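Local atomic coordinates of beta-1,4-mannanase (Aplysia kurodai, PDB entry 3VUP), a protein that hydrolyses the beta-1,4-linked mannose backbone of mannan, probably as a digestive enzyme of the sea hare. Residues 2-7 with 286-291. Sequence-based numbering, arbitrary orientation.
Sequences LHIQNG and HKPIVV. With SO4 (sulfate ion), chain D.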
loop_
_atom_site.group_PDB
_atom_site.type_symbol
_atom_site.label_atom_id
_atom_site.label_comp_id
_atom_site.label_asym_id
_atom_site.label_seq_id
_atom_site.Cartn_x
_atom_site.Cartn_y
_atom_site.Cartn_z
ATOM N N LEU A 2 -2.940 -13.599 8.213
ATOM C CA LEU A 2 -1.650 -13.491 7.547
ATOM C C LEU A 2 -0.583 -13.020 8.529
ATOM O O LEU A 2 -0.824 -12.130 9.339
ATOM C CB LEU A 2 -1.770 -12.507 6.389
ATOM C CG LEU A 2 -0.567 -12.358 5.458
ATOM C CD1 LEU A 2 -0.306 -13.634 4.682
ATOM C CD2 LEU A 2 -0.797 -11.206 4.491
ATOM N N HIS A 3 0.594 -13.625 8.462
ATOM C CA HIS A 3 1.701 -13.207 9.298
ATOM C C HIS A 3 2.999 -13.475 8.557
ATOM O O HIS A 3 2.992 -13.990 7.430
ATOM C CB HIS A 3 1.660 -13.919 10.661
ATOM C CG HIS A 3 1.696 -15.411 10.570
ATOM N ND1 HIS A 3 2.816 -16.153 10.876
ATOM C CD2 HIS A 3 0.747 -16.301 10.196
ATOM C CE1 HIS A 3 2.556 -17.437 10.695
ATOM N NE2 HIS A 3 1.305 -17.554 10.289
ATOM N N ILE A 4 4.106 -13.117 9.187
ATOM C CA ILE A 4 5.417 -13.313 8.605
ATOM C C ILE A 4 6.226 -14.174 9.563
ATOM O O ILE A 4 6.347 -13.867 10.742
ATOM C CB ILE A 4 6.103 -11.968 8.321
ATOM C CG1 ILE A 4 5.310 -11.223 7.239
ATOM C CG2 ILE A 4 7.540 -12.189 7.886
ATOM C CD1 ILE A 4 5.691 -9.777 7.067
ATOM N N GLN A 5 6.731 -15.290 9.052
ATOM C CA GLN A 5 7.448 -16.253 9.867
ATOM C C GLN A 5 8.739 -16.557 9.134
ATOM O O GLN A 5 8.721 -16.849 7.939
ATOM C CB GLN A 5 6.599 -17.521 10.042
ATOM C CG GLN A 5 7.122 -18.540 11.044
ATOM C CD GLN A 5 6.111 -19.641 11.344
ATOM O OE1 GLN A 5 4.959 -19.587 10.904
ATOM N NE2 GLN A 5 6.539 -20.643 12.099
ATOM N N ASN A 6 9.863 -16.452 9.839
ATOM C CA ASN A 6 11.172 -16.684 9.234
ATOM C C ASN A 6 11.397 -15.861 7.964
ATOM O O ASN A 6 12.028 -16.326 7.017
ATOM C CB ASN A 6 11.364 -18.173 8.940
ATOM C CG ASN A 6 11.183 -19.031 10.172
ATOM O OD1 ASN A 6 11.648 -18.681 11.255
ATOM N ND2 ASN A 6 10.492 -20.156 10.017
ATOM N N GLY A 7 10.855 -14.647 7.943
ATOM C CA GLY A 7 11.088 -13.731 6.840
ATOM C C GLY A 7 10.172 -13.872 5.635
ATOM O O GLY A 7 10.392 -13.229 4.611
ATOM N N HIS A 286 15.454 -6.840 4.455
ATOM C CA HIS A 286 15.243 -7.958 5.371
ATOM C C HIS A 286 13.779 -8.103 5.760
ATOM O O HIS A 286 13.454 -8.541 6.862
ATOM C CB HIS A 286 16.099 -7.775 6.615
ATOM C CG HIS A 286 17.557 -7.666 6.314
ATOM N ND1 HIS A 286 18.158 -6.478 5.951
ATOM C CD2 HIS A 286 18.529 -8.606 6.274
ATOM C CE1 HIS A 286 19.441 -6.689 5.724
ATOM N NE2 HIS A 286 19.692 -7.972 5.912
ATOM N N LYS A 287 12.906 -7.709 4.841
ATOM C CA LYS A 287 11.472 -7.950 4.944
ATOM C C LYS A 287 11.011 -8.492 3.597
ATOM O O LYS A 287 11.674 -8.268 2.589
ATOM C CB LYS A 287 10.696 -6.653 5.232
ATOM C CG LYS A 287 11.223 -5.790 6.363
ATOM C CD LYS A 287 10.352 -4.541 6.545
ATOM C CE LYS A 287 10.974 -3.524 7.491
ATOM N NZ LYS A 287 11.004 -4.040 8.887
ATOM N N PRO A 288 9.854 -9.169 3.564
ATOM C CA PRO A 288 9.266 -9.515 2.268
ATOM C C PRO A 288 9.064 -8.264 1.419
ATOM O O PRO A 288 8.754 -7.193 1.956
ATOM C CB PRO A 288 7.919 -10.134 2.651
ATOM C CG PRO A 288 8.106 -10.626 4.059
ATOM C CD PRO A 288 9.023 -9.622 4.692
ATOM N N ILE A 289 9.243 -8.412 0.109
ATOM C CA ILE A 289 9.051 -7.317 -0.834
ATOM C C ILE A 289 7.950 -7.704 -1.818
ATOM O O ILE A 289 8.115 -8.630 -2.622
ATOM C CB ILE A 289 10.333 -7.020 -1.631
ATOM C CG1 ILE A 289 11.497 -6.653 -0.702
ATOM C CG2 ILE A 289 10.075 -5.931 -2.667
ATOM C CD1 ILE A 289 12.847 -6.662 -1.407
ATOM N N VAL A 290 6.832 -6.990 -1.752
ATOM C CA VAL A 290 5.747 -7.166 -2.708
ATOM C C VAL A 290 5.947 -6.196 -3.868
ATOM O O VAL A 290 6.242 -5.027 -3.638
ATOM C CB VAL A 290 4.388 -6.906 -2.029
ATOM C CG1 VAL A 290 3.240 -6.869 -3.044
ATOM C CG2 VAL A 290 4.134 -7.963 -0.971
ATOM N N VAL A 291 5.823 -6.672 -5.106
ATOM C CA VAL A 291 5.762 -5.773 -6.248
ATOM C C VAL A 291 4.282 -5.424 -6.416
ATOM O O VAL A 291 3.496 -6.195 -6.981
ATOM C CB VAL A 291 6.383 -6.389 -7.514
ATOM C CG1 VAL A 291 6.316 -5.394 -8.658
ATOM C CG2 VAL A 291 7.825 -6.794 -7.247
HETATM S S SO4 D . 15.621 -3.874 6.429
HETATM O O1 SO4 D . 15.913 -4.325 7.781
HETATM O O2 SO4 D . 14.535 -4.674 5.884
HETATM O O3 SO4 D . 15.214 -2.481 6.445
HETATM O O4 SO4 D . 16.809 -4.069 5.601
#
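Pro-288 meets Ile-4 and Gly-7 with the outer atoms of its ring. The terminal methyl CD1 of Ile-4 abuts the CG corner of the Pro-288 ring at 3.9 Å, with the ring CD next nearest. The same CG of Pro-288 sits 3.5 Å from the carbonyl oxygen of Gly-7, with no hydrogen bond involved. Ile-4 has CG2 anti to the backbone N, and CG1 lies beside that N (chi1 -65°). CG1 carries CD1 to the proline, while CG2 passes farther from the ring. Phe-9 of strand 8-11 touches both Ile-4 and Pro-288. The fold is a TIM barrel. Strand 3-5 is an edge of a small antiparallel sheet, and Pro-288 directly precedes barrel strand 289-293, so the contact joins that sheet to the barrel. With an alanine here in place of Pro-288, CG and CD are gone, so Ile-4 CD1 would probably lose its contact with this segment and a gap open beside Gly-7 O. Asn-6 and Gly-7 form the type I' turn of the beta hairpin of strands 3-5 and 8-11. Gly-7 has a positive phi (85°), and a side chain there would press on the carbonyl oxygen of Asn-6. The Pro-288 carbonyl is in a backbone hydrogen bond with Tyr-259 of the neighbouring barrel strand 259-262. One residue earlier, the Lys-287 side chain starts away from segment 2-7, and its NZ forms a salt bridge with Asp-242. His-286 binds a sulfate, probably from the crystallisation liquor. His-286 N donates to sulfate O2 at 2.8 Å. His-286 ND1 donates to sulfate O4, also at 2.8 Å and almost straight (175°), with the sulfate at the ring edge. Tyr-259 OH is also hydrogen-bonded to this ion.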